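Long-range contact in A1 protein (Enterobacteria phage Qbeta, PDB 3RLK), which is the read-through minor protein of the phage, whose read-through domain, a beta-barrel with a polyproline helix, probably serves a structural role in the virion: residues 105-119 against 130-144. Numbering follows the deposited sequence.
Sequences ATDQAMRDQKYDIRE and ERFIYLKSINAYCSL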
ATOM      1  N   ALA A 105      -5.067  -8.025   0.181  1.00 13.83           N
ATOM      2  CA  ALA A 105      -6.479  -8.265   0.609  1.00 14.24           C
ATOM      3  C   ALA A 105      -6.759  -9.734   1.048  1.00 14.14           C
ATOM      4  O   ALA A 105      -7.879 -10.100   1.439  1.00 14.54           O
ATOM      5  CB  ALA A 105      -7.490  -7.770  -0.473  1.00 14.38           C
ATOM      6  N   THR A 106      -5.744 -10.581   0.954  1.00 15.17           N
ATOM      7  CA  THR A 106      -5.926 -12.000   1.253  1.00 15.61           C
ATOM      8  C   THR A 106      -5.927 -12.290   2.750  1.00 15.95           C
ATOM      9  O   THR A 106      -5.417 -11.516   3.577  1.00 15.95           O
ATOM     10  CB  THR A 106      -4.836 -12.910   0.582  1.00 15.13           C
ATOM     11  OG1 THR A 106      -3.580 -12.691   1.210  1.00 17.65           O
ATOM     12  CG2 THR A 106      -4.797 -12.652  -0.945  1.00 16.66           C
ATOM     13  N   ASP A 107      -6.568 -13.397   3.099  1.00 18.88           N
ATOM     14  CA  ASP A 107      -6.541 -13.884   4.482  1.00 19.48           C
ATOM     15  C   ASP A 107      -5.125 -14.056   5.003  1.00 18.87           C
ATOM     16  O   ASP A 107      -4.812 -13.751   6.155  1.00 18.17           O
ATOM     17  CB  ASP A 107      -7.293 -15.223   4.548  1.00 20.88           C
ATOM     18  CG  ASP A 107      -8.796 -15.049   4.658  1.00 24.29           C
ATOM     19  OD1 ASP A 107      -9.293 -13.908   4.499  1.00 26.09           O
ATOM     20  OD2 ASP A 107      -9.499 -16.069   4.873  1.00 27.36           O
ATOM     21  N   GLN A 108      -4.265 -14.567   4.124  1.00 18.96           N
ATOM     22  CA  GLN A 108      -2.874 -14.637   4.400  1.00 19.65           C
ATOM     23  C   GLN A 108      -2.256 -13.297   4.851  1.00 17.45           C
ATOM     24  O   GLN A 108      -1.535 -13.218   5.856  1.00 17.26           O
ATOM     25  CB  GLN A 108      -2.191 -15.138   3.127  1.00 20.24           C
ATOM     26  CG  GLN A 108      -0.755 -15.446   3.353  1.00 26.06           C
ATOM     27  CD  GLN A 108      -0.583 -16.561   4.322  1.00 29.52           C
ATOM     28  OE1 GLN A 108      -0.995 -17.698   4.062  1.00 30.78           O
ATOM     29  NE2 GLN A 108       0.044 -16.267   5.443  1.00 31.26           N
ATOM     30  N   ALA A 109      -2.494 -12.248   4.077  1.00 15.33           N
ATOM     31  CA  ALA A 109      -1.914 -10.952   4.429  1.00 11.56           C
ATOM     32  C   ALA A 109      -2.501 -10.453   5.765  1.00 13.11           C
ATOM     33  O   ALA A 109      -1.770  -9.920   6.617  1.00 12.71           O
ATOM     34  CB  ALA A 109      -2.149  -9.962   3.311  1.00 13.44           C
ATOM     35  N   MET A 110      -3.773 -10.691   5.951  1.00 11.00           N
ATOM     36  CA  MET A 110      -4.422 -10.349   7.239  1.00 12.71           C
ATOM     37  C   MET A 110      -3.830 -11.083   8.456  1.00 13.75           C
ATOM     38  O   MET A 110      -3.669 -10.474   9.513  1.00 14.45           O
ATOM     39  CB  MET A 110      -5.930 -10.555   7.181  1.00 13.28           C
ATOM     40  CG  MET A 110      -6.763  -9.597   6.333  1.00 17.54           C
ATOM     41  SD  MET A 110      -6.698  -7.902   6.945  1.00 25.71           S
ATOM     42  CE  MET A 110      -6.578  -8.124   8.685  1.00 14.33           C
ATOM     43  N   ARG A 111      -3.548 -12.385   8.311  1.00 15.10           N
ATOM     44  CA  ARG A 111      -2.928 -13.164   9.402  1.00 16.07           C
ATOM     45  C   ARG A 111      -1.544 -12.619   9.770  1.00 17.01           C
ATOM     46  O   ARG A 111      -1.182 -12.520  10.971  1.00 15.81           O
ATOM     47  CB  ARG A 111      -2.820 -14.686   9.060  1.00 16.58           C
ATOM     48  CG  ARG A 111      -4.167 -15.444   8.864  1.00 18.70           C
ATOM     49  CD  ARG A 111      -3.975 -16.985   8.747  1.00 23.28           C
ATOM     50  NE  ARG A 111      -5.205 -17.661   8.285  1.00 21.66           N
ATOM     51  CZ  ARG A 111      -5.293 -18.993   8.114  1.00 25.87           C
ATOM     52  NH1 ARG A 111      -4.228 -19.755   8.384  1.00 28.16           N
ATOM     53  NH2 ARG A 111      -6.426 -19.567   7.680  1.00 23.61           N
ATOM     54  N   ASP A 112      -0.758 -12.279   8.744  1.00 15.42           N
ATOM     55  CA  ASP A 112       0.653 -11.898   8.962  1.00 15.99           C
ATOM     56  C   ASP A 112       0.890 -10.500   9.512  1.00 15.18           C
ATOM     57  O   ASP A 112       1.761 -10.296  10.325  1.00 14.82           O
ATOM     58  CB  ASP A 112       1.417 -12.107   7.658  1.00 15.80           C
ATOM     59  CG  ASP A 112       1.522 -13.572   7.292  1.00 20.63           C
ATOM     60  OD1 ASP A 112       1.144 -14.400   8.168  1.00 25.03           O
ATOM     61  OD2 ASP A 112       2.003 -13.931   6.175  1.00 21.98           O
ATOM     62  N   GLN A 113       0.097  -9.547   9.056  1.00 15.10           N
ATOM     63  CA  GLN A 113       0.326  -8.116   9.301  1.00 14.89           C
ATOM     64  C   GLN A 113       1.766  -7.669   9.079  1.00 14.13           C
ATOM     65  O   GLN A 113       2.318  -6.924   9.888  1.00 15.48           O
ATOM     66  CB  GLN A 113      -0.148  -7.707  10.696  1.00 16.46           C
ATOM     67  CG  GLN A 113      -1.681  -7.922  10.963  1.00 16.07           C
ATOM     68  CD  GLN A 113      -2.568  -7.034  10.184  1.00 13.49           C
ATOM     69  OE1 GLN A 113      -3.546  -7.460   9.577  1.00 20.03           O
ATOM     70  NE2 GLN A 113      -2.283  -5.773  10.232  1.00 11.74           N
ATOM     71  N   LYS A 114       2.374  -8.125   7.994  1.00 12.84           N
ATOM     72  CA  LYS A 114       3.663  -7.568   7.523  1.00 13.25           C
ATOM     73  C   LYS A 114       3.433  -6.107   7.144  1.00 13.39           C
ATOM     74  O   LYS A 114       4.332  -5.299   7.355  1.00 14.92           O
ATOM     75  CB  LYS A 114       4.151  -8.332   6.293  1.00 10.59           C
ATOM     76  CG  LYS A 114       4.569  -9.802   6.647  1.00 15.92           C
ATOM     77  CD  LYS A 114       4.802 -10.532   5.356  1.00 16.33           C
ATOM     78  CE  LYS A 114       5.351 -11.924   5.708  1.00 22.13           C
ATOM     79  NZ  LYS A 114       5.175 -12.773   4.475  1.00 20.27           N
ATOM     80  N   TYR A 115       2.239  -5.765   6.636  1.00 12.52           N
ATOM     81  CA  TYR A 115       1.784  -4.360   6.585  1.00 12.65           C
ATOM     82  C   TYR A 115       0.563  -4.267   7.495  1.00 13.10           C
ATOM     83  O   TYR A 115      -0.056  -5.290   7.758  1.00 12.62           O
ATOM     84  CB  TYR A 115       1.352  -3.982   5.133  1.00 10.91           C
ATOM     85  CG  TYR A 115       2.557  -3.812   4.242  1.00 11.16           C
ATOM     86  CD1 TYR A 115       3.178  -2.549   4.096  1.00  7.19           C
ATOM     87  CD2 TYR A 115       3.094  -4.915   3.554  1.00 13.45           C
ATOM     88  CE1 TYR A 115       4.334  -2.402   3.299  1.00 13.36           C
ATOM     89  CE2 TYR A 115       4.270  -4.771   2.749  1.00 11.57           C
ATOM     90  CZ  TYR A 115       4.831  -3.484   2.603  1.00 11.97           C
ATOM     91  OH  TYR A 115       5.948  -3.321   1.799  1.00 13.34           O
ATOM     92  N   ASP A 116       0.206  -3.083   7.976  1.00 13.56           N
ATOM     93  CA  ASP A 116      -0.990  -2.998   8.841  1.00 14.36           C
ATOM     94  C   ASP A 116      -2.236  -2.896   7.975  1.00 13.84           C
ATOM     95  O   ASP A 116      -2.370  -1.960   7.170  1.00 12.43           O
ATOM     96  CB  ASP A 116      -0.956  -1.745   9.725  1.00 14.76           C
ATOM     97  CG  ASP A 116       0.211  -1.768  10.714  1.00 20.29           C
ATOM     98  OD1 ASP A 116       0.226  -2.687  11.532  1.00 27.98           O
ATOM     99  OD2 ASP A 116       1.074  -0.859  10.675  1.00 22.69           O
ATOM    100  N   ILE A 117      -3.139  -3.859   8.141  1.00 13.68           N
ATOM    101  CA  ILE A 117      -4.315  -3.982   7.285  1.00 12.93           C
ATOM    102  C   ILE A 117      -5.480  -4.238   8.270  1.00 12.46           C
ATOM    103  O   ILE A 117      -5.321  -5.045   9.167  1.00 12.85           O
ATOM    104  CB  ILE A 117      -4.154  -5.179   6.362  1.00 14.12           C
ATOM    105  CG1 ILE A 117      -2.765  -5.157   5.675  1.00 13.55           C
ATOM    106  CG2 ILE A 117      -5.344  -5.264   5.385  1.00 13.31           C
ATOM    107  CD1 ILE A 117      -2.446  -6.509   4.994  1.00 13.77           C
ATOM    108  N   ARG A 118      -6.581  -3.508   8.161  1.00 13.75           N
ATOM    109  CA  ARG A 118      -7.750  -3.754   9.074  1.00 11.73           C
ATOM    110  C   ARG A 118      -8.936  -4.145   8.259  1.00 11.95           C
ATOM    111  O   ARG A 118      -9.156  -3.600   7.161  1.00 12.35           O
ATOM    112  CB  ARG A 118      -8.071  -2.526   9.958  1.00 12.45           C
ATOM    113  CG  ARG A 118      -7.044  -2.379  11.080  1.00  8.78           C
ATOM    114  CD  ARG A 118      -7.406  -1.270  12.079  1.00 11.98           C
ATOM    115  NE  ARG A 118      -6.468  -1.308  13.196  1.00 15.49           N
ATOM    116  CZ  ARG A 118      -6.510  -0.525  14.280  1.00 16.52           C
ATOM    117  NH1 ARG A 118      -7.496   0.325  14.466  1.00 18.02           N
ATOM    118  NH2 ARG A 118      -5.531  -0.637  15.206  1.00 19.33           N
ATOM    119  N   GLU A 119      -9.755  -5.072   8.770  1.00 10.01           N
ATOM    120  CA  GLU A 119     -11.015  -5.379   8.056  1.00 12.27           C
ATOM    121  C   GLU A 119     -12.126  -4.452   8.543  1.00 13.13           C
ATOM    122  O   GLU A 119     -12.282  -4.277   9.770  1.00 11.00           O
ATOM    123  CB  GLU A 119     -11.402  -6.825   8.385  1.00 12.77           C
ATOM    124  CG  GLU A 119     -12.481  -7.372   7.450  1.00 15.99           C
ATOM    125  CD  GLU A 119     -12.355  -8.867   7.288  1.00 22.88           C
ATOM    126  OE1 GLU A 119     -12.044  -9.539   8.293  1.00 23.65           O
ATOM    127  OE2 GLU A 119     -12.537  -9.345   6.159  1.00 26.62           O
ATOM    128  N   GLU A 130     -14.736  -4.909   3.855  1.00 13.48           N
ATOM    129  CA  GLU A 130     -13.565  -4.837   2.943  1.00 13.11           C
ATOM    130  C   GLU A 130     -12.294  -4.850   3.740  1.00 13.72           C
ATOM    131  O   GLU A 130     -12.331  -4.768   4.991  1.00 14.85           O
ATOM    132  CB  GLU A 130     -13.683  -3.590   2.051  1.00 14.52           C
ATOM    133  CG  GLU A 130     -14.812  -3.784   1.022  1.00 15.65           C
ATOM    134  CD  GLU A 130     -15.055  -2.597   0.091  1.00 20.98           C
ATOM    135  OE1 GLU A 130     -14.331  -1.583   0.256  1.00 22.85           O
ATOM    136  OE2 GLU A 130     -15.965  -2.744  -0.826  1.00 24.13           O
ATOM    137  N   ARG A 131     -11.160  -5.038   3.068  1.00 11.90           N
ATOM    138  CA  ARG A 131      -9.861  -4.902   3.757  1.00 12.96           C
ATOM    139  C   ARG A 131      -9.184  -3.589   3.400  1.00 11.37           C
ATOM    140  O   ARG A 131      -9.177  -3.177   2.172  1.00 12.05           O
ATOM    141  CB  ARG A 131      -8.965  -6.129   3.503  1.00 13.13           C
ATOM    142  CG  ARG A 131      -9.404  -7.240   4.462  1.00 16.92           C
ATOM    143  CD  ARG A 131      -9.519  -8.494   3.840  1.00 21.77           C
ATOM    144  NE  ARG A 131     -10.234  -9.505   4.682  1.00 23.23           N
ATOM    145  CZ  ARG A 131      -9.941 -10.791   4.666  1.00 23.74           C
ATOM    146  NH1 ARG A 131      -8.926 -11.211   3.910  1.00 26.75           N
ATOM    147  NH2 ARG A 131     -10.652 -11.654   5.405  1.00 18.30           N
ATOM    148  N   PHE A 132      -8.648  -2.910   4.440  1.00 11.20           N
ATOM    149  CA  PHE A 132      -8.203  -1.529   4.333  1.00 11.54           C
ATOM    150  C   PHE A 132      -6.714  -1.452   4.690  1.00 11.15           C
ATOM    151  O   PHE A 132      -6.281  -1.867   5.804  1.00 12.17           O
ATOM    152  CB  PHE A 132      -8.961  -0.619   5.301  1.00 10.02           C
ATOM    153  CG  PHE A 132     -10.382  -0.434   4.964  1.00 13.10           C
ATOM    154  CD1 PHE A 132     -10.813   0.739   4.386  1.00 12.86           C
ATOM    155  CD2 PHE A 132     -11.282  -1.441   5.214  1.00 13.48           C
ATOM    156  CE1 PHE A 132     -12.222   0.925   4.102  1.00 11.08           C
ATOM    157  CE2 PHE A 132     -12.633  -1.308   4.950  1.00  9.14           C
ATOM    158  CZ  PHE A 132     -13.109  -0.147   4.367  1.00 14.42           C
ATOM    159  N   ILE A 133      -5.909  -0.949   3.753  1.00 11.69           N
ATOM    160  CA  ILE A 133      -4.473  -0.796   4.057  1.00 10.47           C
ATOM    161  C   ILE A 133      -4.275   0.468   4.878  1.00 11.27           C
ATOM    162  O   ILE A 133      -4.937   1.507   4.610  1.00 10.99           O
ATOM    163  CB  ILE A 133      -3.672  -0.780   2.694  1.00 11.77           C
ATOM    164  CG1 ILE A 133      -2.172  -0.885   2.966  1.00 11.46           C
ATOM    165  CG2 ILE A 133      -4.131   0.385   1.771  1.00 10.79           C
ATOM    166  CD1 ILE A 133      -1.772  -2.257   3.566  1.00 15.65           C
ATOM    167  N   TYR A 134      -3.427   0.397   5.903  1.00 10.73           N
ATOM    168  CA  TYR A 134      -3.153   1.622   6.664  1.00 11.45           C
ATOM    169  C   TYR A 134      -2.106   2.456   5.927  1.00 13.84           C
ATOM    170  O   TYR A 134      -1.092   1.878   5.442  1.00 11.88           O
ATOM    171  CB  TYR A 134      -2.662   1.269   8.099  1.00 13.28           C
ATOM    172  CG  TYR A 134      -2.254   2.492   8.906  1.00 10.75           C
ATOM    173  CD1 TYR A 134      -3.218   3.455   9.321  1.00 10.96           C
ATOM    174  CD2 TYR A 134      -0.934   2.670   9.275  1.00 14.18           C
ATOM    175  CE1 TYR A 134      -2.824   4.575  10.061  1.00 11.36           C
ATOM    176  CE2 TYR A 134      -0.537   3.779  10.052  1.00 14.26           C
ATOM    177  CZ  TYR A 134      -1.496   4.725  10.443  1.00 13.19           C
ATOM    178  OH  TYR A 134      -1.122   5.829  11.190  1.00 15.23           O
ATOM    179  N   LEU A 135      -2.364   3.770   5.802  1.00 11.23           N
ATOM    180  CA  LEU A 135      -1.425   4.717   5.195  1.00 13.33           C
ATOM    181  C   LEU A 135      -0.916   5.667   6.258  1.00 13.17           C
ATOM    182  O   LEU A 135      -1.551   6.664   6.594  1.00 14.65           O
ATOM    183  CB  LEU A 135      -2.079   5.495   4.034  1.00 11.75           C
ATOM    184  CG  LEU A 135      -2.920   4.717   3.009  1.00 13.41           C
ATOM    185  CD1 LEU A 135      -3.718   5.606   2.005  1.00 12.93           C
ATOM    186  CD2 LEU A 135      -1.987   3.856   2.182  1.00 12.78           C
ATOM    187  N   LYS A 136       0.278   5.377   6.744  1.00 14.61           N
ATOM    188  CA  LYS A 136       0.901   6.159   7.837  1.00 13.63           C
ATOM    189  C   LYS A 136       1.127   7.588   7.478  1.00 13.76           C
ATOM    190  O   LYS A 136       0.887   8.461   8.314  1.00 13.08           O
ATOM    191  CB  LYS A 136       2.236   5.488   8.173  1.00 13.95           C
ATOM    192  CG  LYS A 136       3.112   6.217   9.228  1.00 14.29           C
ATOM    193  CD  LYS A 136       2.344   6.492  10.543  1.00 14.57           C
ATOM    194  CE  LYS A 136       3.337   6.838  11.696  1.00 17.45           C
ATOM    195  NZ  LYS A 136       2.595   7.122  13.001  1.00 17.74           N
ATOM    196  N   SER A 137       1.553   7.821   6.222  1.00 15.19           N
ATOM    197  CA  SER A 137       1.778   9.162   5.666  1.00 17.76           C
ATOM    198  C   SER A 137       0.624  10.105   5.927  1.00 17.29           C
ATOM    199  O   SER A 137       0.831  11.303   6.210  1.00 18.26           O
ATOM    200  CB  SER A 137       1.982   9.039   4.147  1.00 18.45           C
ATOM    201  OG  SER A 137       3.221   8.375   3.954  1.00 26.79           O
ATOM    202  N   ILE A 138      -0.585   9.576   5.837  1.00 12.18           N
ATOM    203  CA  ILE A 138      -1.759  10.414   6.124  1.00 11.55           C
ATOM    204  C   ILE A 138      -2.588   9.925   7.315  1.00 10.87           C
ATOM    205  O   ILE A 138      -3.707  10.458   7.566  1.00 13.36           O
ATOM    206  CB  ILE A 138      -2.642  10.624   4.792  1.00  9.40           C
ATOM    207  CG1 ILE A 138      -3.143   9.248   4.293  1.00 10.34           C
ATOM    208  CG2 ILE A 138      -1.802  11.319   3.679  1.00  9.01           C
ATOM    209  CD1 ILE A 138      -4.160   9.280   3.137  1.00 12.11           C
ATOM    210  N   ASN A 139      -2.056   8.947   8.080  1.00 12.98           N
ATOM    211  CA  ASN A 139      -2.743   8.263   9.206  1.00 11.31           C
ATOM    212  C   ASN A 139      -4.229   7.994   8.923  1.00 12.61           C
ATOM    213  O   ASN A 139      -5.116   8.487   9.636  1.00 12.38           O
ATOM    214  CB  ASN A 139      -2.592   9.124  10.492  1.00 13.10           C
ATOM    215  CG  ASN A 139      -3.128   8.440  11.749  1.00 12.04           C
ATOM    216  OD1 ASN A 139      -2.896   7.258  11.984  1.00 14.45           O
ATOM    217  ND2 ASN A 139      -3.779   9.242  12.619  1.00 12.52           N
ATOM    218  N   ALA A 140      -4.498   7.177   7.907  1.00 11.42           N
ATOM    219  CA  ALA A 140      -5.854   6.913   7.500  1.00 11.76           C
ATOM    220  C   ALA A 140      -5.741   5.612   6.726  1.00 11.17           C
ATOM    221  O   ALA A 140      -4.618   5.160   6.335  1.00 11.87           O
ATOM    222  CB  ALA A 140      -6.438   8.055   6.642  1.00 11.79           C
ATOM    223  N   TYR A 141      -6.899   5.076   6.409  1.00  9.85           N
ATOM    224  CA  TYR A 141      -7.004   3.741   5.801  1.00  9.27           C
ATOM    225  C   TYR A 141      -7.617   3.888   4.413  1.00 10.74           C
ATOM    226  O   TYR A 141      -8.434   4.762   4.156  1.00 10.09           O
ATOM    227  CB  TYR A 141      -7.923   2.867   6.645  1.00  8.31           C
ATOM    228  CG  TYR A 141      -7.294   2.409   7.890  1.00 10.89           C
ATOM    229  CD1 TYR A 141      -6.591   1.192   7.923  1.00  9.46           C
ATOM    230  CD2 TYR A 141      -7.351   3.195   9.024  1.00 11.52           C
ATOM    231  CE1 TYR A 141      -5.926   0.766   9.160  1.00 12.21           C
ATOM    232  CE2 TYR A 141      -6.738   2.786  10.241  1.00 15.35           C
ATOM    233  CZ  TYR A 141      -6.048   1.587  10.290  1.00 14.52           C
ATOM    234  OH  TYR A 141      -5.462   1.230  11.493  1.00 16.96           O
ATOM    235  N   CYS A 142      -7.240   2.988   3.527  1.00  9.70           N
ATOM    236  CA  CYS A 142      -7.800   3.060   2.135  1.00 10.83           C
ATOM    237  C   CYS A 142      -8.222   1.629   1.735  1.00  9.53           C
ATOM    238  O   CYS A 142      -7.487   0.665   2.050  1.00 10.52           O
ATOM    239  CB  CYS A 142      -6.712   3.607   1.182  1.00 11.42           C
ATOM    240  SG  CYS A 142      -7.423   3.948  -0.475  1.00 14.74           S
ATOM    241  N   SER A 143      -9.415   1.458   1.146  1.00  7.69           N
ATOM    242  CA  SER A 143      -9.969   0.115   0.807  1.00  9.19           C
ATOM    243  C   SER A 143      -9.164  -0.516  -0.350  1.00  8.38           C
ATOM    244  O   SER A 143      -9.099   0.120  -1.411  1.00 10.46           O
ATOM    245  CB  SER A 143     -11.388   0.258   0.319  1.00 10.61           C
ATOM    246  OG  SER A 143     -11.852  -1.031  -0.077  1.00 11.42           O
ATOM    247  N   LEU A 144      -8.660  -1.738  -0.163  1.00  9.17           N
ATOM    248  CA  LEU A 144      -7.977  -2.515  -1.208  1.00 11.25           C
ATOM    249  C   LEU A 144      -8.950  -2.855  -2.395  1.00 13.44           C
ATOM    250  O   LEU A 144      -8.552  -2.953  -3.589  1.00 13.52           O
ATOM    251  CB  LEU A 144      -7.335  -3.779  -0.561  1.00 11.95           C
ATOM    252  CG  LEU A 144      -6.156  -3.332   0.336  1.00 12.01           C
ATOM    253  CD1 LEU A 144      -5.822  -4.513   1.300  1.00 11.49           C
ATOM    254  CD2 LEU A 144      -4.935  -2.897  -0.570  1.00 11.18           C
TER
HETATM  255  O   HOH W   1      -0.394  -0.720   5.761  1.00 19.84           O
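Arg118 and Phe132 form a hydrogen-bonded antiparallel pair, Arg118 N to Phe132 O and Phe132 N to Arg118 O each 2.9 Å, flanked by the non-hydrogen-bonded pairs Ile117–Ile133 and Glu119–Arg131. Just before the first strand, Tyr134 N donates to Asp116 O, and a water bridges that oxygen to Tyr134 O.

Arg131, with five N-H groups, ties this sheet to helix 107-112. The bend at chi2 (135°) helps carry its guanidinium over the helix start. NH1 and NH2 both grip Asp107 OD1, each at 2.8 Å and in the guanidinium plane, while NH1 also reaches Ala105 O. At the neighbouring edge NE meets Glu119 OE2 at 2.7 Å, from above the carboxylate plane; Trp50 holds OE1. Two carboxylates and a carbonyl thus fix the group's rotation, and flexible Met110 lays CG over one face, 3.6 Å from Arg131 NH1.

On the same sheet face, beta-branched Ile117 and Ile133 suit a buried strand pair, Ile117 CG1 lying 3.7 Å from Ile133 CD1. On the opposite face Arg118 crosses Tyr141, Arg118 CD lying 3.2 Å from Tyr141 OH, and the Arg118 guanidinium goes on to Leu37 O and a salt bridge with Glu38. This is a beta hairpin within the read-through domain's beta-barrel, clamped to a helix by a salt-bridge network.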